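Local coordinates for endo-polygalacturonase (PDB 1BHE), which hydrolyses the alpha-1,4 linkages between galacturonosyl units of polygalacturonic acid, contributing to maceration and soft rot of plant tissue, at residues Arg280-Val291 and Tyr314-Trp325; Leu343-Val354 and Trp367-Lys375. All coordinates share one frame; numbering follows the deposited sequence.

Contact 1: Arg280-Val291 and Tyr314-Trp325; sequences RIKSDKSAAGVV and YEKKEGSNVPDW
The indole of W325 lies between two coils of the right-handed parallel beta-helix, with I281 CG2 over its six-membered ring, 3.6 Å from the ring centroid. V291 CG2 covers the five-membered ring on that same face, and P323 CB lies against the opposite one. At the rim S283 CB meets W325 CZ2 at 3.5 Å. With its CG anti to the carbonyl carbon (chi1 -57°), W325 turns the indole so that one face meets I281 and V291 of the preceding coil.

The second ring, Y314, has K282 CD centred above one face, 4.0 Å from its centroid. R280 NH1 approaches CE1 of Y314 obliquely, the guanidinium and phenol planes standing 82° apart, while K282 CD also sits over the centre of the guanidinium. R280 NH2 and K282 NZ both form salt bridges to D224, and R280 comes close to H251, inferred to be an active-site residue; this end of the contact therefore probably borders the catalytic cleft.

Farther along, parallel bridges V290-D324 and V291-W325 start the next pair of strands. D284 OD1 accepts from S286 N (2.7 Å) on its anti lone pair, making an Asx turn. Its OD2 shares water 1 with E315 OE2, which joins two carboxylates, probably easing the repulsion between them; the salt bridge from K317 NZ to D284 OD2 is long. Within the loops K285 O is gripped twice by N321: weakly by the backbone N, and by ND2 at 3.2 Å, with the carbonyl oxygen almost exactly in the plane of the N321 amide.

Contact 2: Leu343-Val354 and Trp367-Lys375; sequences LNGENAKKPIEV and WQIKNVNVK
N371, on the last coil of the chain, sets its side chain between the turn G345-A348 and P351. CB lies 3.9 Å from G345 O. With CG anti to the backbone N (chi1 -161°), the amide is carried toward P351, whose CA is 3.8 Å from CG. OD1 ends beside that same CA, at 3.2 Å, and accepts a hydrogen bond from water 3, which also donates to K349 O. ND2 donates to G345 O at 3.0 Å, from above the carbonyl plane, and more weakly to A348 O. Because A348 N closes the type II turn by reaching G345 O from the opposite face, that oxygen is held on both sides. N371, in the left-handed helical region, turns the chain between strands 366-370 and 372-375, and its own O accepts from I352 N.

On the buried face, V372 splits its methyls between two strands. Its CG1, placed between the backbone N and the carbonyl carbon (chi1 45°), is pressed against L343 CB at 3.3 Å, closer than two carbons normally pack, while CG2 faces V354 CG2. V374 CG2 touches both V354 CG2 and L343 CD1, the latter 3.6 Å away. The outer face is polar: K370 runs alongside N344, whose OD1 accepts from E346 N in an Asx turn, and K370 NZ forms a long salt bridge with E346 OE1.

Parallel, in-register pairs L343-I369 and N344-K370, then I352-V372 through V354-V374, follow one another around a corner. Such stacking of successive coils, aliphatic side chains within and polar ones outside, is that of the parallel beta-helix of glycosyl hydrolase family 28, here at its C-terminal end.

How the contacts relate
The two contacts follow one another along both the chain and the helix axis; the segments of contact 1 both precede those of contact 2, and the centres of the contacts lie 13 Å apart. Strand 324-335, which begins in contact 1, pairs in parallel with strand 352-360, which begins in contact 2, so the backbone ladder runs on from one to the other. Their loops also meet: N347 packs by its carbonyl oxygen against V322 CG1 and P323 CD, and by its ND2 against K285 CG. Contact 1 lies beside the probable active site, whereas contact 2 is remote from the residues assigned to catalysis and forms the C-terminal coils of the same beta-helix.

Contact 1: Arg280-Val291 and Tyr314-Trp325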
loop_
_atom_site.group_PDB
_atom_site.type_symbol
_atom_site.label_atom_id
_atom_site.label_comp_id
_atom_site.label_asym_id
_atom_site.label_seq_id
_atom_site.Cartn_x
_atom_site.Cartn_y
_atom_site.Cartn_z
ATOM N N ARG A 280 5.434 2.732 12.708
ATOM C CA ARG A 280 6.329 3.809 12.330
ATOM C C ARG A 280 5.717 5.105 11.843
ATOM O O ARG A 280 4.758 5.162 11.085
ATOM C CB ARG A 280 7.236 3.236 11.220
ATOM C CG ARG A 280 8.318 4.186 10.737
ATOM C CD ARG A 280 9.407 3.373 10.036
ATOM N NE ARG A 280 8.961 2.962 8.699
ATOM C CZ ARG A 280 9.814 2.717 7.711
ATOM N NH1 ARG A 280 11.121 2.838 7.941
ATOM N NH2 ARG A 280 9.375 2.353 6.516
ATOM N N ILE A 281 6.314 6.203 12.298
ATOM C CA ILE A 281 5.996 7.552 11.868
ATOM C C ILE A 281 7.344 8.145 11.429
ATOM O O ILE A 281 8.251 8.289 12.253
ATOM C CB ILE A 281 5.311 8.468 12.882
ATOM C CG1 ILE A 281 4.066 7.822 13.482
ATOM C CG2 ILE A 281 4.957 9.787 12.190
ATOM C CD1 ILE A 281 3.337 8.618 14.538
ATOM N N LYS A 282 7.485 8.410 10.138
ATOM C CA LYS A 282 8.753 8.893 9.617
ATOM C C LYS A 282 8.620 10.062 8.660
ATOM O O LYS A 282 7.630 10.190 7.943
ATOM C CB LYS A 282 9.462 7.732 8.893
ATOM C CG LYS A 282 8.660 7.185 7.720
ATOM C CD LYS A 282 9.458 6.150 6.941
ATOM C CE LYS A 282 9.136 6.207 5.454
ATOM N NZ LYS A 282 8.249 5.075 5.053
ATOM N N SER A 283 9.661 10.893 8.623
ATOM C CA SER A 283 9.695 12.030 7.722
ATOM C C SER A 283 11.103 12.600 7.611
ATOM O O SER A 283 12.077 12.042 8.124
ATOM C CB SER A 283 8.702 13.106 8.175
ATOM O OG SER A 283 8.261 13.861 7.060
ATOM N N ASP A 284 11.226 13.720 6.920
ATOM C CA ASP A 284 12.500 14.410 6.763
ATOM C C ASP A 284 12.198 15.895 6.609
ATOM O O ASP A 284 11.023 16.274 6.605
ATOM C CB ASP A 284 13.293 13.868 5.579
ATOM C CG ASP A 284 12.500 13.853 4.287
ATOM O OD1 ASP A 284 12.245 14.950 3.752
ATOM O OD2 ASP A 284 12.129 12.756 3.810
ATOM N N LYS A 285 13.209 16.714 6.356
ATOM C CA LYS A 285 13.013 18.149 6.203
ATOM C C LYS A 285 12.269 18.546 4.938
ATOM O O LYS A 285 11.789 19.684 4.874
ATOM C CB LYS A 285 14.363 18.880 6.241
ATOM C CG LYS A 285 14.882 19.165 7.639
ATOM C CD LYS A 285 16.072 20.122 7.586
ATOM C CE LYS A 285 17.340 19.455 8.079
ATOM N NZ LYS A 285 18.185 20.397 8.875
ATOM N N SER A 286 12.159 17.680 3.939
ATOM C CA SER A 286 11.477 18.008 2.702
ATOM C C SER A 286 9.981 17.739 2.707
ATOM O O SER A 286 9.288 18.280 1.832
ATOM C CB SER A 286 12.115 17.223 1.538
ATOM O OG SER A 286 11.619 15.891 1.529
ATOM N N ALA A 287 9.465 16.939 3.637
ATOM C CA ALA A 287 8.040 16.597 3.582
ATOM C C ALA A 287 7.342 16.500 4.923
ATOM O O ALA A 287 6.220 15.972 4.996
ATOM C CB ALA A 287 7.919 15.260 2.843
ATOM N N ALA A 288 7.950 16.998 5.990
ATOM C CA ALA A 288 7.348 16.932 7.314
ATOM C C ALA A 288 6.217 17.938 7.495
ATOM O O ALA A 288 6.317 19.090 7.065
ATOM C CB ALA A 288 8.419 17.173 8.375
ATOM N N GLY A 289 5.143 17.512 8.156
ATOM C CA GLY A 289 4.037 18.424 8.458
ATOM C C GLY A 289 3.321 17.967 9.723
ATOM O O GLY A 289 3.906 17.297 10.571
ATOM N N VAL A 290 2.014 18.222 9.773
ATOM C CA VAL A 290 1.196 17.832 10.902
ATOM C C VAL A 290 0.759 16.374 10.853
ATOM O O VAL A 290 0.200 15.886 9.874
ATOM C CB VAL A 290 -0.081 18.703 11.004
ATOM C CG1 VAL A 290 -0.991 18.242 12.133
ATOM C CG2 VAL A 290 0.281 20.167 11.190
ATOM N N VAL A 291 0.965 15.687 11.961
ATOM C CA VAL A 291 0.491 14.340 12.221
ATOM C C VAL A 291 -0.241 14.454 13.567
ATOM O O VAL A 291 0.405 14.745 14.583
ATOM C CB VAL A 291 1.570 13.258 12.291
ATOM C CG1 VAL A 291 0.992 11.942 12.801
ATOM C CG2 VAL A 291 2.240 13.037 10.939
ATOM N N TYR A 314 14.421 10.678 9.122
ATOM C CA TYR A 314 14.639 9.356 8.545
ATOM C C TYR A 314 15.755 9.386 7.509
ATOM O O TYR A 314 16.702 8.606 7.587
ATOM C CB TYR A 314 13.341 8.810 7.955
ATOM C CG TYR A 314 13.426 7.434 7.337
ATOM C CD1 TYR A 314 13.705 6.312 8.102
ATOM C CD2 TYR A 314 13.209 7.260 5.974
ATOM C CE1 TYR A 314 13.782 5.054 7.529
ATOM C CE2 TYR A 314 13.282 6.007 5.394
ATOM C CZ TYR A 314 13.568 4.909 6.175
ATOM O OH TYR A 314 13.638 3.659 5.597
ATOM N N GLU A 315 15.636 10.251 6.516
ATOM C CA GLU A 315 16.677 10.485 5.536
ATOM C C GLU A 315 17.135 11.946 5.636
ATOM O O GLU A 315 16.388 12.784 6.141
ATOM C CB GLU A 315 16.206 10.246 4.112
ATOM C CG GLU A 315 15.674 8.865 3.780
ATOM C CD GLU A 315 14.971 8.901 2.430
ATOM O OE1 GLU A 315 15.673 9.119 1.420
ATOM O OE2 GLU A 315 13.737 8.733 2.401
ATOM N N LYS A 316 18.332 12.226 5.136
ATOM C CA LYS A 316 18.829 13.600 5.153
ATOM C C LYS A 316 18.528 14.246 3.802
ATOM O O LYS A 316 19.103 13.892 2.776
ATOM C CB LYS A 316 20.306 13.684 5.498
ATOM C CG LYS A 316 21.237 12.758 4.743
ATOM C CD LYS A 316 22.586 13.409 4.466
ATOM C CE LYS A 316 23.584 13.138 5.580
ATOM N NZ LYS A 316 24.462 11.971 5.282
ATOM N N LYS A 317 17.518 15.101 3.789
ATOM C CA LYS A 317 17.098 15.807 2.582
ATOM C C LYS A 317 17.011 17.296 2.908
ATOM O O LYS A 317 16.826 17.622 4.084
ATOM C CB LYS A 317 15.753 15.289 2.086
ATOM C CG LYS A 317 15.804 14.017 1.259
ATOM C CD LYS A 317 14.520 13.215 1.404
ATOM C CE LYS A 317 14.003 12.733 0.059
ATOM N NZ LYS A 317 12.575 12.313 0.141
ATOM N N GLU A 318 17.179 18.167 1.917
ATOM C CA GLU A 318 17.111 19.600 2.200
ATOM C C GLU A 318 15.651 20.045 2.300
ATOM O O GLU A 318 14.763 19.452 1.694
ATOM C CB GLU A 318 17.861 20.455 1.186
ATOM C CG GLU A 318 18.121 19.817 -0.161
ATOM C CD GLU A 318 18.364 20.794 -1.291
ATOM O OE1 GLU A 318 17.597 21.766 -1.466
ATOM O OE2 GLU A 318 19.345 20.567 -2.038
ATOM N N GLY A 319 15.428 21.095 3.081
ATOM C CA GLY A 319 14.088 21.628 3.274
ATOM C C GLY A 319 13.974 22.325 4.626
ATOM O O GLY A 319 14.816 22.152 5.506
ATOM N N SER A 320 12.906 23.097 4.780
ATOM C CA SER A 320 12.666 23.834 6.015
ATOM C C SER A 320 11.425 23.319 6.736
ATOM O O SER A 320 11.021 23.864 7.765
ATOM C CB SER A 320 12.512 25.323 5.684
ATOM O OG SER A 320 11.678 25.483 4.546
ATOM N N ASN A 321 10.825 22.262 6.189
ATOM C CA ASN A 321 9.623 21.692 6.784
ATOM C C ASN A 321 9.891 21.169 8.188
ATOM O O ASN A 321 10.905 20.544 8.488
ATOM C CB ASN A 321 9.031 20.602 5.885
ATOM C CG ASN A 321 8.487 21.184 4.593
ATOM O OD1 ASN A 321 7.349 21.660 4.560
ATOM N ND2 ASN A 321 9.279 21.172 3.533
ATOM N N VAL A 322 8.977 21.505 9.092
ATOM C CA VAL A 322 9.050 21.111 10.490
ATOM C C VAL A 322 7.880 20.188 10.820
ATOM O O VAL A 322 6.732 20.505 10.515
ATOM C CB VAL A 322 9.008 22.347 11.410
ATOM C CG1 VAL A 322 8.778 21.980 12.869
ATOM C CG2 VAL A 322 10.288 23.165 11.283
ATOM N N PRO A 323 8.167 19.083 11.488
ATOM C CA PRO A 323 7.146 18.154 11.930
ATOM C C PRO A 323 6.367 18.668 13.131
ATOM O O PRO A 323 6.959 19.122 14.113
ATOM C CB PRO A 323 7.941 16.909 12.320
ATOM C CG PRO A 323 9.261 17.447 12.771
ATOM C CD PRO A 323 9.525 18.649 11.903
ATOM N N ASP A 324 5.044 18.590 13.060
ATOM C CA ASP A 324 4.174 19.006 14.155
ATOM C C ASP A 324 3.300 17.795 14.494
ATOM O O ASP A 324 2.205 17.609 13.972
ATOM C CB ASP A 324 3.323 20.223 13.834
ATOM C CG ASP A 324 2.432 20.642 14.987
ATOM O OD1 ASP A 324 2.597 20.130 16.113
ATOM O OD2 ASP A 324 1.545 21.495 14.774
ATOM N N TRP A 325 3.917 16.869 15.219
ATOM C CA TRP A 325 3.307 15.583 15.537
ATOM C C TRP A 325 2.820 15.564 16.979
ATOM O O TRP A 325 3.598 15.814 17.904
ATOM C CB TRP A 325 4.313 14.469 15.238
ATOM C CG TRP A 325 4.849 14.400 13.838
ATOM C CD1 TRP A 325 4.436 15.085 12.732
ATOM C CD2 TRP A 325 5.902 13.541 13.368
ATOM N NE1 TRP A 325 5.162 14.747 11.626
ATOM C CE2 TRP A 325 6.068 13.787 11.991
ATOM C CE3 TRP A 325 6.724 12.591 13.979
ATOM C CZ2 TRP A 325 7.023 13.130 11.214
ATOM C CZ3 TRP A 325 7.662 11.933 13.208
ATOM C CH2 TRP A 325 7.808 12.205 11.841
HETATM O O HOH W 1 12.385 10.008 4.565
HETATM O O HOH W 2 15.945 15.747 6.597
#

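Contact 2: Leu343-Val354 and Trp367-Lys375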
loop_
_atom_site.group_PDB
_atom_site.type_symbol
_atom_site.label_atom_id
_atom_site.label_comp_id
_atom_site.label_asym_id
_atom_site.label_seq_id
_atom_site.Cartn_x
_atom_site.Cartn_y
_atom_site.Cartn_z
ATOM N N LEU A 343 13.094 6.759 18.898
ATOM C CA LEU A 343 12.266 7.950 19.055
ATOM C C LEU A 343 13.142 9.180 18.823
ATOM O O LEU A 343 13.887 9.601 19.714
ATOM C CB LEU A 343 11.592 8.013 20.415
ATOM C CG LEU A 343 10.773 6.818 20.892
ATOM C CD1 LEU A 343 10.385 6.987 22.352
ATOM C CD2 LEU A 343 9.545 6.617 20.015
ATOM N N ASN A 344 13.065 9.736 17.620
ATOM C CA ASN A 344 13.871 10.892 17.248
ATOM C C ASN A 344 13.020 12.076 16.804
ATOM O O ASN A 344 12.365 12.031 15.763
ATOM C CB ASN A 344 14.842 10.497 16.135
ATOM C CG ASN A 344 15.831 11.582 15.776
ATOM O OD1 ASN A 344 15.790 12.706 16.277
ATOM N ND2 ASN A 344 16.753 11.244 14.883
ATOM N N GLY A 345 13.070 13.159 17.578
ATOM C CA GLY A 345 12.302 14.354 17.293
ATOM C C GLY A 345 13.126 15.549 16.852
ATOM O O GLY A 345 12.706 16.692 17.038
ATOM N N GLU A 346 14.276 15.304 16.234
ATOM C CA GLU A 346 15.119 16.384 15.716
ATOM C C GLU A 346 14.315 17.235 14.750
ATOM O O GLU A 346 13.442 16.730 14.037
ATOM C CB GLU A 346 16.343 15.779 15.030
ATOM C CG GLU A 346 17.417 16.742 14.566
ATOM C CD GLU A 346 18.567 16.039 13.864
ATOM O OE1 GLU A 346 19.039 14.995 14.365
ATOM O OE2 GLU A 346 19.018 16.522 12.805
ATOM N N ASN A 347 14.514 18.548 14.723
ATOM C CA ASN A 347 13.804 19.443 13.821
ATOM C C ASN A 347 12.394 19.804 14.267
ATOM O O ASN A 347 11.767 20.666 13.642
ATOM C CB ASN A 347 13.770 18.891 12.391
ATOM C CG ASN A 347 15.104 18.951 11.676
ATOM O OD1 ASN A 347 15.919 19.849 11.884
ATOM N ND2 ASN A 347 15.346 17.970 10.810
ATOM N N ALA A 348 11.869 19.211 15.326
ATOM C CA ALA A 348 10.592 19.598 15.907
ATOM C C ALA A 348 10.848 20.745 16.884
ATOM O O ALA A 348 11.760 20.642 17.708
ATOM C CB ALA A 348 9.942 18.435 16.634
ATOM N N LYS A 349 10.068 21.811 16.798
ATOM C CA LYS A 349 10.246 22.965 17.674
ATOM C C LYS A 349 10.356 22.565 19.137
ATOM O O LYS A 349 11.306 22.948 19.820
ATOM C CB LYS A 349 9.111 23.970 17.472
ATOM C CG LYS A 349 9.032 24.531 16.063
ATOM C CD LYS A 349 10.135 25.537 15.789
ATOM C CE LYS A 349 10.701 25.379 14.389
ATOM N NZ LYS A 349 11.898 26.240 14.179
ATOM N N LYS A 350 9.386 21.819 19.643
ATOM C CA LYS A 350 9.392 21.338 21.016
ATOM C C LYS A 350 9.465 19.812 21.000
ATOM O O LYS A 350 9.210 19.190 19.969
ATOM C CB LYS A 350 8.142 21.785 21.772
ATOM C CG LYS A 350 7.950 23.290 21.842
ATOM C CD LYS A 350 6.476 23.664 21.907
ATOM C CE LYS A 350 6.089 24.564 20.744
ATOM N NZ LYS A 350 6.310 26.002 21.059
ATOM N N PRO A 351 9.812 19.218 22.132
ATOM C CA PRO A 351 9.886 17.776 22.254
ATOM C C PRO A 351 8.567 17.119 21.865
ATOM O O PRO A 351 7.502 17.587 22.278
ATOM C CB PRO A 351 10.191 17.525 23.721
ATOM C CG PRO A 351 10.635 18.818 24.296
ATOM C CD PRO A 351 10.126 19.911 23.404
ATOM N N ILE A 352 8.634 16.043 21.084
ATOM C CA ILE A 352 7.402 15.354 20.690
ATOM C C ILE A 352 6.876 14.580 21.890
ATOM O O ILE A 352 7.640 13.859 22.537
ATOM C CB ILE A 352 7.636 14.436 19.481
ATOM C CG1 ILE A 352 8.024 15.274 18.259
ATOM C CG2 ILE A 352 6.411 13.588 19.179
ATOM C CD1 ILE A 352 8.623 14.468 17.127
ATOM N N GLU A 353 5.615 14.786 22.257
ATOM C CA GLU A 353 5.043 14.079 23.400
ATOM C C GLU A 353 4.317 12.816 22.944
ATOM O O GLU A 353 3.466 12.890 22.056
ATOM C CB GLU A 353 4.086 14.969 24.192
ATOM C CG GLU A 353 4.612 16.350 24.535
ATOM C CD GLU A 353 5.558 16.368 25.719
ATOM O OE1 GLU A 353 5.349 15.598 26.680
ATOM O OE2 GLU A 353 6.526 17.159 25.694
ATOM N N VAL A 354 4.645 11.674 23.537
ATOM C CA VAL A 354 4.018 10.406 23.193
ATOM C C VAL A 354 3.539 9.671 24.441
ATOM O O VAL A 354 4.180 9.722 25.491
ATOM C CB VAL A 354 4.956 9.469 22.407
ATOM C CG1 VAL A 354 5.080 9.886 20.948
ATOM C CG2 VAL A 354 6.333 9.411 23.054
ATOM N N TRP A 367 16.141 1.539 23.877
ATOM C CA TRP A 367 15.417 2.731 23.474
ATOM C C TRP A 367 16.437 3.807 23.089
ATOM O O TRP A 367 17.373 4.064 23.851
ATOM C CB TRP A 367 14.522 3.260 24.585
ATOM C CG TRP A 367 13.486 2.332 25.134
ATOM C CD1 TRP A 367 13.695 1.186 25.844
ATOM C CD2 TRP A 367 12.063 2.483 25.044
ATOM N NE1 TRP A 367 12.501 0.608 26.192
ATOM C CE2 TRP A 367 11.479 1.391 25.715
ATOM C CE3 TRP A 367 11.225 3.440 24.460
ATOM C CZ2 TRP A 367 10.098 1.225 25.817
ATOM C CZ3 TRP A 367 9.856 3.273 24.562
ATOM C CH2 TRP A 367 9.307 2.172 25.233
ATOM N N GLN A 368 16.287 4.404 21.919
ATOM C CA GLN A 368 17.157 5.486 21.471
ATOM C C GLN A 368 16.286 6.740 21.369
ATOM O O GLN A 368 15.492 6.882 20.438
ATOM C CB GLN A 368 17.846 5.180 20.150
ATOM C CG GLN A 368 18.866 4.058 20.212
ATOM C CD GLN A 368 19.391 3.608 18.868
ATOM O OE1 GLN A 368 19.037 4.135 17.812
ATOM N NE2 GLN A 368 20.274 2.610 18.889
ATOM N N ILE A 369 16.368 7.597 22.382
ATOM C CA ILE A 369 15.515 8.772 22.477
ATOM C C ILE A 369 16.233 10.096 22.274
ATOM O O ILE A 369 17.276 10.383 22.867
ATOM C CB ILE A 369 14.798 8.794 23.849
ATOM C CG1 ILE A 369 13.992 7.517 24.070
ATOM C CG2 ILE A 369 13.899 10.015 23.978
ATOM C CD1 ILE A 369 13.579 7.245 25.496
ATOM N N LYS A 370 15.623 10.954 21.461
ATOM C CA LYS A 370 16.141 12.278 21.168
ATOM C C LYS A 370 14.996 13.265 20.956
ATOM O O LYS A 370 14.208 13.152 20.016
ATOM C CB LYS A 370 17.063 12.252 19.949
ATOM C CG LYS A 370 17.511 13.612 19.450
ATOM C CD LYS A 370 18.845 13.568 18.729
ATOM C CE LYS A 370 18.754 12.880 17.378
ATOM N NZ LYS A 370 20.086 12.432 16.883
ATOM N N ASN A 371 14.892 14.238 21.858
ATOM C CA ASN A 371 13.858 15.257 21.792
ATOM C C ASN A 371 12.444 14.698 21.705
ATOM O O ASN A 371 11.629 15.114 20.878
ATOM C CB ASN A 371 14.137 16.211 20.620
ATOM C CG ASN A 371 13.383 17.521 20.775
ATOM O OD1 ASN A 371 13.109 17.945 21.899
ATOM N ND2 ASN A 371 13.030 18.139 19.656
ATOM N N VAL A 372 12.101 13.783 22.599
ATOM C CA VAL A 372 10.769 13.205 22.693
ATOM C C VAL A 372 10.545 12.704 24.121
ATOM O O VAL A 372 11.364 11.970 24.668
ATOM C CB VAL A 372 10.508 12.069 21.692
ATOM C CG1 VAL A 372 11.684 11.106 21.661
ATOM C CG2 VAL A 372 9.235 11.290 22.006
ATOM N N ASN A 373 9.414 13.098 24.698
ATOM C CA ASN A 373 9.078 12.680 26.053
ATOM C C ASN A 373 7.968 11.638 26.052
ATOM O O ASN A 373 6.924 11.806 25.424
ATOM C CB ASN A 373 8.689 13.891 26.906
ATOM C CG ASN A 373 9.923 14.636 27.379
ATOM O OD1 ASN A 373 10.761 14.063 28.082
ATOM N ND2 ASN A 373 10.032 15.898 26.989
ATOM N N VAL A 374 8.220 10.543 26.760
ATOM C CA VAL A 374 7.270 9.449 26.860
ATOM C C VAL A 374 6.485 9.518 28.164
ATOM O O VAL A 374 7.062 9.443 29.247
ATOM C CB VAL A 374 7.977 8.083 26.765
ATOM C CG1 VAL A 374 7.007 6.933 26.988
ATOM C CG2 VAL A 374 8.678 7.943 25.419
ATOM N N LYS A 375 5.168 9.651 28.043
ATOM C CA LYS A 375 4.312 9.647 29.229
ATOM C C LYS A 375 3.767 8.226 29.366
ATOM O O LYS A 375 3.489 7.577 28.356
ATOM C CB LYS A 375 3.199 10.679 29.153
ATOM C CG LYS A 375 3.670 12.123 29.223
ATOM C CD LYS A 375 2.598 13.027 29.816
ATOM C CE LYS A 375 3.108 14.452 29.973
ATOM N NZ LYS A 375 1.998 15.446 29.935
HETATM O O HOH W 3 12.830 20.977 21.191
#